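Local coordinates for delta-aminolevulinic acid dehydratase (Toxoplasma gondii ME49, PDB 3OBK), which catalyses the condensation of two molecules of 5-aminolevulinic acid to porphobilinogen, an early step of tetrapyrrole biosynthesis, as a TIM-barrel enzyme assembled into an octamer, at residues V79-S84 with Y333-A338; G144-V149 with C181-M186; L172-A177 with D198-T203. All coordinates share one frame; numbering follows the deposited sequence.

Contact 1: V79-S84 with Y333-A338; sequences VGEARS and YAKEAA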
ATOM      1  N   VAL A  79       8.860  42.861  15.802  1.00 13.07           N
ATOM      2  CA  VAL A  79       7.676  42.029  15.896  1.00 12.93           C
ATOM      3  C   VAL A  79       6.429  42.776  15.419  1.00 13.72           C
ATOM      4  O   VAL A  79       5.604  42.235  14.658  1.00 13.81           O
ATOM      5  CB  VAL A  79       7.498  41.464  17.303  1.00 12.92           C
ATOM      6  CG1 VAL A  79       6.081  40.901  17.505  1.00 12.15           C
ATOM      7  CG2 VAL A  79       8.554  40.384  17.552  1.00 11.04           C
ATOM      8  N   GLY A  80       6.313  44.024  15.845  1.00 14.41           N
ATOM      9  CA  GLY A  80       5.232  44.895  15.424  1.00 15.03           C
ATOM     10  C   GLY A  80       5.106  45.117  13.920  1.00 14.97           C
ATOM     11  O   GLY A  80       4.002  45.140  13.409  1.00 13.78           O
ATOM     12  N   GLU A  81       6.230  45.325  13.226  1.00 15.13           N
ATOM     13  CA  GLU A  81       6.205  45.510  11.774  1.00 15.56           C
ATOM     14  C   GLU A  81       5.782  44.193  11.065  1.00 14.69           C
ATOM     15  O   GLU A  81       4.990  44.198  10.124  1.00 13.61           O
ATOM     16  CB  GLU A  81       7.572  45.968  11.255  1.00 15.52           C
ATOM     17  CG  GLU A  81       7.548  46.277   9.758  1.00 17.90           C
ATOM     18  CD  GLU A  81       8.912  46.530   9.120  1.00 19.96           C
ATOM     19  OE1 GLU A  81       9.909  46.599   9.843  1.00 22.27           O
ATOM     20  OE2 GLU A  81       8.976  46.676   7.877  1.00 21.76           O
ATOM     21  N   ALA A  82       6.325  43.076  11.549  1.00 13.98           N
ATOM     22  CA  ALA A  82       5.993  41.772  11.030  1.00 13.51           C
ATOM     23  C   ALA A  82       4.522  41.449  11.310  1.00 13.50           C
ATOM     24  O   ALA A  82       3.810  40.986  10.414  1.00 12.86           O
ATOM     25  CB  ALA A  82       6.925  40.712  11.590  1.00 12.22           C
ATOM     26  N   ARG A  83       4.030  41.757  12.506  1.00 13.96           N
ATOM     27  CA  ARG A  83       2.595  41.541  12.759  1.00 14.97           C
ATOM     28  C   ARG A  83       1.705  42.240  11.725  1.00 15.08           C
ATOM     29  O   ARG A  83       0.732  41.662  11.229  1.00 14.28           O
ATOM     30  CB  ARG A  83       2.200  42.002  14.152  1.00 15.78           C
ATOM     31  CG  ARG A  83       2.570  40.992  15.226  1.00 17.75           C
ATOM     32  CD  ARG A  83       2.555  41.623  16.606  1.00 21.96           C
ATOM     33  NE  ARG A  83       1.221  42.078  17.029  1.00 24.94           N
ATOM     34  CZ  ARG A  83       0.262  41.285  17.522  1.00 28.36           C
ATOM     35  NH1 ARG A  83       0.445  39.967  17.640  1.00 28.92           N
ATOM     36  NH2 ARG A  83      -0.890  41.811  17.919  1.00 29.96           N
ATOM     37  N   SER A  84       2.080  43.475  11.389  1.00 15.56           N
ATOM     38  CA  SER A  84       1.280  44.336  10.519  1.00 15.84           C
ATOM     39  C   SER A  84       1.172  43.777   9.111  1.00 15.23           C
ATOM     40  O   SER A  84       0.289  44.166   8.388  1.00 15.20           O
ATOM     41  CB  SER A  84       1.871  45.754  10.455  1.00 16.68           C
ATOM     42  OG  SER A  84       3.050  45.819   9.640  1.00 15.78           O
ATOM     43  N   TYR A 333      13.295  35.322   5.835  1.00 10.20           N
ATOM     44  CA  TYR A 333      12.553  36.148   4.851  1.00 10.45           C
ATOM     45  C   TYR A 333      11.051  36.324   5.153  1.00 10.30           C
ATOM     46  O   TYR A 333      10.317  36.841   4.328  1.00 10.15           O
ATOM     47  CB  TYR A 333      12.681  35.542   3.443  1.00 10.44           C
ATOM     48  CG  TYR A 333      13.896  35.974   2.690  1.00 10.63           C
ATOM     49  CD1 TYR A 333      14.025  37.271   2.208  1.00 11.28           C
ATOM     50  CD2 TYR A 333      14.906  35.087   2.423  1.00 11.16           C
ATOM     51  CE1 TYR A 333      15.158  37.656   1.489  1.00 11.76           C
ATOM     52  CE2 TYR A 333      16.047  35.470   1.715  1.00 10.80           C
ATOM     53  CZ  TYR A 333      16.167  36.736   1.250  1.00 11.45           C
ATOM     54  OH  TYR A 333      17.310  37.066   0.548  1.00 12.70           O
ATOM     55  N   ALA A 334      10.591  35.917   6.331  1.00 10.61           N
ATOM     56  CA  ALA A 334       9.154  35.887   6.606  1.00 10.69           C
ATOM     57  C   ALA A 334       8.563  37.266   6.489  1.00 11.65           C
ATOM     58  O   ALA A 334       7.596  37.467   5.767  1.00 11.72           O
ATOM     59  CB  ALA A 334       8.886  35.327   7.961  1.00 10.00           C
ATOM     60  N   LYS A 335       9.171  38.237   7.163  1.00 12.66           N
ATOM     61  CA  LYS A 335       8.646  39.597   7.092  1.00 13.47           C
ATOM     62  C   LYS A 335       8.676  40.100   5.664  1.00 14.02           C
ATOM     63  O   LYS A 335       7.731  40.725   5.174  1.00 14.11           O
ATOM     64  CB  LYS A 335       9.427  40.542   7.996  1.00 13.71           C
ATOM     65  CG  LYS A 335       8.879  41.971   7.987  1.00 14.95           C
ATOM     66  CD  LYS A 335       9.714  42.936   8.810  1.00 17.66           C
ATOM     67  CE  LYS A 335      10.920  43.532   8.037  1.00 19.28           C
ATOM     68  NZ  LYS A 335      11.900  44.278   8.907  1.00 17.42           N
ATOM     69  N   GLU A 336       9.765  39.831   4.978  1.00 14.72           N
ATOM     70  CA  GLU A 336       9.910  40.403   3.666  1.00 15.96           C
ATOM     71  C   GLU A 336       8.909  39.789   2.709  1.00 14.99           C
ATOM     72  O   GLU A 336       8.341  40.487   1.878  1.00 14.56           O
ATOM     73  CB  GLU A 336      11.314  40.201   3.157  1.00 17.07           C
ATOM     74  CG  GLU A 336      11.690  41.234   2.114  1.00 22.21           C
ATOM     75  CD  GLU A 336      12.394  42.400   2.730  1.00 26.46           C
ATOM     76  OE1 GLU A 336      13.571  42.212   3.113  1.00 31.60           O
ATOM     77  OE2 GLU A 336      11.777  43.464   2.832  1.00 28.75           O
ATOM     78  N   ALA A 337       8.649  38.492   2.854  1.00 13.99           N
ATOM     79  CA  ALA A 337       7.679  37.831   1.972  1.00 13.75           C
ATOM     80  C   ALA A 337       6.265  38.388   2.189  1.00 13.53           C
ATOM     81  O   ALA A 337       5.519  38.699   1.216  1.00 13.22           O
ATOM     82  CB  ALA A 337       7.703  36.299   2.161  1.00 13.05           C
ATOM     83  N   ALA A 338       5.899  38.518   3.461  1.00 13.21           N
ATOM     84  CA  ALA A 338       4.565  38.988   3.805  1.00 13.49           C
ATOM     85  C   ALA A 338       4.395  40.402   3.248  1.00 13.78           C
ATOM     86  O   ALA A 338       3.337  40.762   2.718  1.00 13.23           O
ATOM     87  CB  ALA A 338       4.330  38.932   5.326  1.00 12.79           C
TER

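Contact 2: G144-V149 with C181-M186; sequences GHDGVV and CPSDMM. With PBG (3-[5-(aminomethyl)-4-(carboxymethyl)-1H-pyrrol-3-yl]propanoic acid), chain L.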
ATOM      1  N   GLY A 144      29.604  25.593  23.256  1.00 22.37           N
ATOM      2  CA  GLY A 144      28.854  25.637  22.009  1.00 21.91           C
ATOM      3  C   GLY A 144      28.150  24.330  21.647  1.00 21.41           C
ATOM      4  O   GLY A 144      27.955  24.033  20.481  1.00 20.33           O
ATOM      5  N   HIS A 145      27.772  23.544  22.658  1.00 21.45           N
ATOM      6  CA  HIS A 145      26.970  22.346  22.440  1.00 21.23           C
ATOM      7  C   HIS A 145      25.558  22.455  23.026  1.00 20.82           C
ATOM      8  O   HIS A 145      25.329  23.194  23.989  1.00 20.52           O
ATOM      9  CB  HIS A 145      27.699  21.134  22.985  1.00 21.34           C
ATOM     10  CG  HIS A 145      28.857  20.729  22.146  1.00 21.37           C
ATOM     11  ND1 HIS A 145      28.716  19.938  21.031  1.00 20.84           N
ATOM     12  CD2 HIS A 145      30.170  21.048  22.224  1.00 22.47           C
ATOM     13  CE1 HIS A 145      29.901  19.755  20.478  1.00 22.46           C
ATOM     14  NE2 HIS A 145      30.799  20.432  21.173  1.00 22.22           N
ATOM     15  N   ASP A 146      24.626  21.717  22.419  1.00 20.32           N
ATOM     16  CA  ASP A 146      23.217  21.732  22.814  1.00 20.08           C
ATOM     17  C   ASP A 146      22.978  20.995  24.124  1.00 20.04           C
ATOM     18  O   ASP A 146      21.907  21.084  24.687  1.00 20.81           O
ATOM     19  CB  ASP A 146      22.332  21.094  21.744  1.00 19.92           C
ATOM     20  CG  ASP A 146      22.412  21.795  20.390  1.00 19.95           C
ATOM     21  OD1 ASP A 146      23.470  22.335  20.023  1.00 22.36           O
ATOM     22  OD2 ASP A 146      21.417  21.743  19.656  1.00 19.46           O
ATOM     23  N   GLY A 147      23.959  20.253  24.605  1.00 20.25           N
ATOM     24  CA  GLY A 147      23.874  19.597  25.897  1.00 20.57           C
ATOM     25  C   GLY A 147      25.104  19.804  26.771  1.00 21.11           C
ATOM     26  O   GLY A 147      26.074  20.485  26.383  1.00 21.03           O
ATOM     27  N   VAL A 148      25.052  19.217  27.958  1.00 21.85           N
ATOM     28  CA  VAL A 148      26.168  19.274  28.891  1.00 23.00           C
ATOM     29  C   VAL A 148      27.297  18.360  28.428  1.00 23.24           C
ATOM     30  O   VAL A 148      27.059  17.229  28.065  1.00 22.76           O
ATOM     31  CB  VAL A 148      25.742  18.871  30.289  1.00 23.29           C
ATOM     32  CG1 VAL A 148      26.938  18.925  31.217  1.00 24.24           C
ATOM     33  CG2 VAL A 148      24.641  19.795  30.788  1.00 22.89           C
ATOM     34  N   VAL A 149      28.516  18.885  28.426  1.00 24.19           N
ATOM     35  CA  VAL A 149      29.684  18.167  27.966  1.00 24.94           C
ATOM     36  C   VAL A 149      30.432  17.613  29.163  1.00 26.32           C
ATOM     37  O   VAL A 149      30.750  18.339  30.095  1.00 27.02           O
ATOM     38  CB  VAL A 149      30.611  19.073  27.147  1.00 25.00           C
ATOM     39  CG1 VAL A 149      31.832  18.293  26.678  1.00 24.56           C
ATOM     40  CG2 VAL A 149      29.860  19.680  25.959  1.00 23.10           C
ATOM     41  N   CYS A 181      10.368  24.744  21.606  1.00 15.24           N
ATOM     42  CA  CYS A 181      10.891  24.083  20.409  1.00 15.34           C
ATOM     43  C   CYS A 181      12.245  23.446  20.671  1.00 15.43           C
ATOM     44  O   CYS A 181      13.274  24.092  20.475  1.00 15.70           O
ATOM     45  CB  CYS A 181      11.020  25.114  19.298  1.00 15.34           C
ATOM     46  SG  CYS A 181       9.494  26.069  19.083  1.00 17.18           S
ATOM     47  N   PRO A 182      12.254  22.183  21.132  1.00 14.92           N
ATOM     48  CA  PRO A 182      13.525  21.587  21.484  1.00 14.96           C
ATOM     49  C   PRO A 182      14.332  21.207  20.267  1.00 14.90           C
ATOM     50  O   PRO A 182      13.951  20.299  19.541  1.00 14.59           O
ATOM     51  CB  PRO A 182      13.147  20.346  22.318  1.00 15.74           C
ATOM     52  CG  PRO A 182      11.652  20.364  22.487  1.00 15.72           C
ATOM     53  CD  PRO A 182      11.091  21.413  21.594  1.00 15.12           C
ATOM     54  N   SER A 183      15.470  21.869  20.084  1.00 15.20           N
ATOM     55  CA  SER A 183      16.322  21.675  18.913  1.00 15.39           C
ATOM     56  C   SER A 183      17.588  20.897  19.247  1.00 16.05           C
ATOM     57  O   SER A 183      18.542  20.883  18.462  1.00 16.77           O
ATOM     58  CB  SER A 183      16.712  23.025  18.350  1.00 15.43           C
ATOM     59  OG  SER A 183      17.445  23.753  19.315  1.00 15.20           O
ATOM     60  N   ASP A 184      17.555  20.197  20.376  1.00 16.06           N
ATOM     61  CA  ASP A 184      18.740  19.614  21.006  1.00 15.97           C
ATOM     62  C   ASP A 184      19.185  18.286  20.448  1.00 15.58           C
ATOM     63  O   ASP A 184      20.363  17.974  20.516  1.00 15.58           O
ATOM     64  CB  ASP A 184      18.433  19.374  22.480  1.00 16.74           C
ATOM     65  CG  ASP A 184      17.123  18.639  22.673  1.00 17.19           C
ATOM     66  OD1 ASP A 184      16.067  19.269  22.431  1.00 16.13           O
ATOM     67  OD2 ASP A 184      17.158  17.436  23.028  1.00 16.98           O
ATOM     68  N   MET A 185      18.226  17.490  19.972  1.00 14.88           N
ATOM     69  CA  MET A 185      18.433  16.135  19.469  1.00 13.92           C
ATOM     70  C   MET A 185      18.951  15.139  20.520  1.00 14.35           C
ATOM     71  O   MET A 185      19.595  14.121  20.196  1.00 14.39           O
ATOM     72  CB  MET A 185      19.278  16.158  18.201  1.00 13.46           C
ATOM     73  CG  MET A 185      18.562  16.772  17.000  1.00 14.01           C
ATOM     74  SD  MET A 185      17.109  15.857  16.405  1.00 16.84           S
ATOM     75  CE  MET A 185      17.884  14.529  15.512  1.00 12.81           C
ATOM     76  N   MET A 186      18.629  15.393  21.786  1.00 14.46           N
ATOM     77  CA  MET A 186      18.841  14.389  22.820  1.00 14.87           C
ATOM     78  C   MET A 186      17.772  13.360  22.637  1.00 14.81           C
ATOM     79  O   MET A 186      16.701  13.664  22.143  1.00 15.10           O
ATOM     80  CB  MET A 186      18.734  14.982  24.214  1.00 15.15           C
ATOM     81  CG  MET A 186      19.810  16.023  24.519  1.00 16.16           C
ATOM     82  SD  MET A 186      21.495  15.391  24.348  1.00 15.85           S
ATOM     83  CE  MET A 186      22.045  15.903  22.704  1.00 11.60           C
TER
HETATM   84  CHA PBG L 360      20.496  25.455  18.461  1.00 19.71           C
HETATM   85  C1A PBG L 360      19.997  25.977  17.154  1.00 19.58           C
HETATM   86  C2A PBG L 360      20.719  26.062  15.967  1.00 19.49           C
HETATM   87  C3A PBG L 360      19.853  26.599  15.033  1.00 16.46           C
HETATM   88  C4A PBG L 360      18.621  26.739  15.646  1.00 18.81           C
HETATM   89  NA  PBG L 360      18.739  26.385  16.933  1.00 19.44           N
HETATM   90  C5A PBG L 360      22.191  25.817  15.739  1.00 21.31           C
HETATM   91  C6A PBG L 360      22.657  24.429  15.837  1.00 19.95           C
HETATM   92  O1A PBG L 360      21.908  23.621  16.448  1.00 22.89           O
HETATM   93  O2A PBG L 360      23.788  24.114  15.403  1.00 16.92           O
HETATM   94  C7A PBG L 360      20.206  26.949  13.639  1.00 14.72           C
HETATM   95  C8A PBG L 360      19.235  27.783  12.890  1.00 12.13           C
HETATM   96  C9A PBG L 360      19.680  28.398  11.629  1.00  9.48           C
HETATM   97  O3A PBG L 360      19.066  29.386  11.236  1.00 14.05           O
HETATM   98  O4A PBG L 360      20.779  28.166  11.102  1.00  9.26           O
HETATM   99  N1  PBG L 360      19.913  24.260  18.977  1.00 18.89           N
HETATM  100  O   HOH W   1      20.855  19.983  17.764  1.00 17.11           O

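Contact 3: L172-A177 with D198-T203; sequences LARAGA and DMEGCT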
ATOM      1  N   LEU A 172      10.507  28.926  30.292  1.00 17.97           N
ATOM      2  CA  LEU A 172       9.990  29.606  29.095  1.00 17.44           C
ATOM      3  C   LEU A 172       8.465  29.559  29.012  1.00 18.01           C
ATOM      4  O   LEU A 172       7.807  30.565  28.713  1.00 18.00           O
ATOM      5  CB  LEU A 172      10.591  28.956  27.865  1.00 16.97           C
ATOM      6  CG  LEU A 172      12.109  29.113  27.690  1.00 16.85           C
ATOM      7  CD1 LEU A 172      12.510  28.374  26.424  1.00 16.10           C
ATOM      8  CD2 LEU A 172      12.548  30.580  27.632  1.00 15.56           C
ATOM      9  N   ALA A 173       7.912  28.386  29.311  1.00 18.31           N
ATOM     10  CA  ALA A 173       6.479  28.219  29.430  1.00 19.11           C
ATOM     11  C   ALA A 173       5.953  29.206  30.467  1.00 20.65           C
ATOM     12  O   ALA A 173       5.015  29.974  30.194  1.00 20.32           O
ATOM     13  CB  ALA A 173       6.137  26.801  29.840  1.00 18.65           C
ATOM     14  N   ARG A 174       6.574  29.210  31.648  1.00 21.52           N
ATOM     15  CA  ARG A 174       6.082  30.084  32.718  1.00 23.28           C
ATOM     16  C   ARG A 174       6.167  31.557  32.311  1.00 22.92           C
ATOM     17  O   ARG A 174       5.321  32.342  32.723  1.00 22.88           O
ATOM     18  CB  ARG A 174       6.826  29.863  34.046  1.00 23.96           C
ATOM     19  CG  ARG A 174       6.257  28.790  34.939  1.00 26.66           C
ATOM     20  CD  ARG A 174       7.195  28.594  36.114  1.00 32.02           C
ATOM     21  NE  ARG A 174       6.887  27.441  36.971  1.00 35.81           N
ATOM     22  CZ  ARG A 174       7.763  26.856  37.805  1.00 39.05           C
ATOM     23  NH1 ARG A 174       9.030  27.277  37.895  1.00 39.34           N
ATOM     24  NH2 ARG A 174       7.380  25.817  38.549  1.00 40.68           N
ATOM     25  N   ALA A 175       7.185  31.909  31.513  1.00 22.04           N
ATOM     26  CA  ALA A 175       7.372  33.307  31.061  1.00 22.30           C
ATOM     27  C   ALA A 175       6.295  33.767  30.104  1.00 21.88           C
ATOM     28  O   ALA A 175       6.089  34.959  29.948  1.00 23.02           O
ATOM     29  CB  ALA A 175       8.769  33.520  30.428  1.00 21.29           C
ATOM     30  N   GLY A 176       5.616  32.819  29.465  1.00 21.59           N
ATOM     31  CA  GLY A 176       4.559  33.112  28.495  1.00 20.90           C
ATOM     32  C   GLY A 176       4.744  32.457  27.127  1.00 20.18           C
ATOM     33  O   GLY A 176       3.890  32.609  26.276  1.00 20.83           O
ATOM     34  N   ALA A 177       5.840  31.741  26.888  1.00 19.06           N
ATOM     35  CA  ALA A 177       6.026  31.069  25.610  1.00 18.12           C
ATOM     36  C   ALA A 177       4.849  30.181  25.254  1.00 18.08           C
ATOM     37  O   ALA A 177       4.388  29.400  26.084  1.00 18.35           O
ATOM     38  CB  ALA A 177       7.287  30.239  25.641  1.00 17.68           C
ATOM     39  N   ASP A 198       3.468  19.228  32.109  1.00 18.96           N
ATOM     40  CA  ASP A 198       2.132  18.877  32.541  1.00 19.85           C
ATOM     41  C   ASP A 198       2.043  18.816  34.054  1.00 21.38           C
ATOM     42  O   ASP A 198       1.062  19.234  34.642  1.00 21.69           O
ATOM     43  CB  ASP A 198       1.729  17.548  31.923  1.00 19.57           C
ATOM     44  CG  ASP A 198       1.579  17.627  30.421  1.00 18.67           C
ATOM     45  OD1 ASP A 198       1.804  18.701  29.806  1.00 16.80           O
ATOM     46  OD2 ASP A 198       1.211  16.601  29.845  1.00 18.58           O
ATOM     47  N   MET A 199       3.085  18.315  34.691  1.00 22.46           N
ATOM     48  CA  MET A 199       3.124  18.324  36.140  1.00 24.21           C
ATOM     49  C   MET A 199       3.181  19.742  36.691  1.00 24.43           C
ATOM     50  O   MET A 199       2.749  19.967  37.817  1.00 24.79           O
ATOM     51  CB  MET A 199       4.313  17.536  36.664  1.00 24.82           C
ATOM     52  CG  MET A 199       4.140  16.042  36.597  1.00 27.23           C
ATOM     53  SD  MET A 199       5.617  15.183  37.194  1.00 34.39           S
ATOM     54  CE  MET A 199       6.947  16.019  36.327  1.00 30.73           C
ATOM     55  N   GLU A 200       3.704  20.700  35.924  1.00 24.25           N
ATOM     56  CA  GLU A 200       3.744  22.073  36.438  1.00 25.33           C
ATOM     57  C   GLU A 200       2.502  22.868  36.099  1.00 25.46           C
ATOM     58  O   GLU A 200       2.419  24.032  36.479  1.00 26.31           O
ATOM     59  CB  GLU A 200       5.008  22.838  36.028  1.00 24.82           C
ATOM     60  CG  GLU A 200       6.296  22.328  36.703  1.00 27.72           C
ATOM     61  CD  GLU A 200       6.387  22.561  38.227  1.00 33.15           C
ATOM     62  OE1 GLU A 200       5.506  23.243  38.821  1.00 35.38           O
ATOM     63  OE2 GLU A 200       7.370  22.046  38.833  1.00 36.23           O
ATOM     64  N   GLY A 201       1.529  22.242  35.436  1.00 25.12           N
ATOM     65  CA  GLY A 201       0.279  22.923  35.085  1.00 25.30           C
ATOM     66  C   GLY A 201       0.291  23.569  33.702  1.00 24.73           C
ATOM     67  O   GLY A 201      -0.638  24.290  33.336  1.00 25.18           O
ATOM     68  N   CYS A 202       1.333  23.296  32.926  1.00 23.67           N
ATOM     69  CA  CYS A 202       1.522  23.928  31.633  1.00 22.79           C
ATOM     70  C   CYS A 202       1.174  22.939  30.534  1.00 21.78           C
ATOM     71  O   CYS A 202       1.954  22.753  29.597  1.00 20.42           O
ATOM     72  CB  CYS A 202       2.974  24.413  31.472  1.00 22.35           C
ATOM     73  SG  CYS A 202       3.592  25.490  32.796  1.00 25.16           S
ATOM     74  N   THR A 203      -0.012  22.333  30.644  1.00 21.99           N
ATOM     75  CA  THR A 203      -0.511  21.370  29.656  1.00 21.33           C
ATOM     76  C   THR A 203      -0.912  22.016  28.324  1.00 21.05           C
ATOM     77  O   THR A 203      -1.035  21.333  27.310  1.00 20.91           O
ATOM     78  CB  THR A 203      -1.708  20.584  30.198  1.00 22.04           C
ATOM     79  OG1 THR A 203      -2.771  21.475  30.542  1.00 21.79           O
ATOM     80  CG2 THR A 203      -1.303  19.744  31.432  1.00 22.48           C
TER

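Contact 1: V79-S84 with Y333-A338
K335 lays its side chain against A82 and E81, joining helix 72-84 to helix 334-346 where the TIM barrel closes: helix 72-84 comes after strand 46-53, with the short strands 59-60 and 68-70 between, and helix 334-346 follows strand 328-331; strands 46-53 and 328-331 pair in parallel to close the ring. The two backbones come nearest at A82 and K335, whose CA atoms are 5.2 Å apart.

The close-packed part lies at the base of K335. Its CG sits 4.2 Å from A82 CA and 4.3 Å from A82 CB, so the contact here is between methylene and alanine surface. Y48 of strand 46-53 touches A82, A334 and K335, and F90 of strand 89-95 also meets A82, which places this end over the barrel wall.

Farther out the contact changes character. E81 and K335 are both partly exposed, and their side chains cross at about a right angle. E81 reaches over with CG anti to its backbone N (chi1 -175°) and the chain extended beyond. K335 starts out extended too but bends at chi3 (85°), and that turn carries its amine to the carboxylate. The stronger partner of K335 NZ is E78, one turn earlier on helix 72-84; E81 is the second acid, so the lysine spans two acidic groups of the facing helix. The bond to E81 is not in the carboxylate plane. K335 NZ stands 3.2 Å from E81 OE1, 57° above that plane, while K335 CE lies 3.7 Å from each of E81 OE1 and E81 OE2.

Contact 2: G144-V149 with C181-M186
D146 meets S183 and D184 through one water, one ligand amine and a small patch of van der Waals contact. No direct hydrogen bond joins the two segments. D146 OD2 and S183 O are both acceptors, and their 3.2 Å separation is bridged by a water that donates to each, at 2.6 Å from D146 OD2 and 2.6 Å from S183 O.

The second bridge is the aminomethyl nitrogen of porphobilinogen. PBG N1 donates to D146 OD2 at 3.0 Å and to S183 OG, the latter so short that its exact length is doubtful; the two acceptors subtend about 107° at N1, close to tetrahedral. With OG between its backbone N and carbonyl carbon (chi1 61°), S183 turns its hydroxyl to the amine, and D134 gives that hydroxyl a further partner. Charge is added from outside: K236 forms a salt bridge to D146 OD1, and K213 hydrogen-bonds both S183 O and the ligand.

Van der Waals contact centres on the aspartate stems, D146 CB lying 4.3 Å from D184 CB, with G147 and M186 partly covered beside them. The D184 carboxylate instead serves its own loop: D184 OD2 accepts from M186 N at 2.8 Å in an Asx turn, and D184 OD1 pairs with R189.

Loops leaving the C-terminal ends of strands 130-135 and 179-182 thus meet around the product, the usual place for the active site of a TIM barrel.

Contact 3: L172-A177 with D198-T203
R174, C202 and E200 carry most of the buried surface, with A173 completing the contact. R174, extended from CG to NE, reaches outward from the last turn of helix 158-175 to E200, at the C-terminal end of helix 189-199. Its NH2 stands 3.2 Å from E200 OE1 in a salt bridge. The oxygen comes to the guanidinium edge, near its plane, but the carboxylate itself is turned 75° from the guanidinium, so one nitrogen meets one oxygen rather than forming a paired, coplanar fork. E200 bends at chi2 (-67°) to bring its acid round, and its OE2 makes a weak hydrogen bond to N11 of a neighbouring subunit. Y12 of that same subunit packs on both R174 and E200.

C202 supplies the apolar half. Its SG lies 4.1 Å from A173 CB, and L197 of helix 189-199 touches both residues. The nearest CA atoms, those of A173 and C202, are 6.9 Å apart.

Each helix stops at a glycine of positive phi, G176 and G201, with bonds back into the final turn. Two Schellman-terminated helices, neighbours on the outside of the TIM barrel, are therefore joined at their C-terminal ends beside a subunit interface.

How the contacts relate
All three contacts belong to one TIM barrel. Contact 1 joins segments 249 residues apart and encloses the other two along the chain, bringing the helices after the first and last barrel strands together. Contacts 2 and 3 interleave: loop 144-149, helix 158-175, strand 179-182 and helix 189-199 follow in sequence, and their segments alternate between the two contacts, about 20 Å apart between centres. Contact 1 lies across the chain's centre from contact 2, about 29 Å between centres, and about 27 Å from the centre of contact 3. Ring closure, product site and subunit-facing helix ends are thus joined through the common barrel; contacts 2 and 3 adjoin along the chain but do not otherwise touch, and contact 1 touches neither.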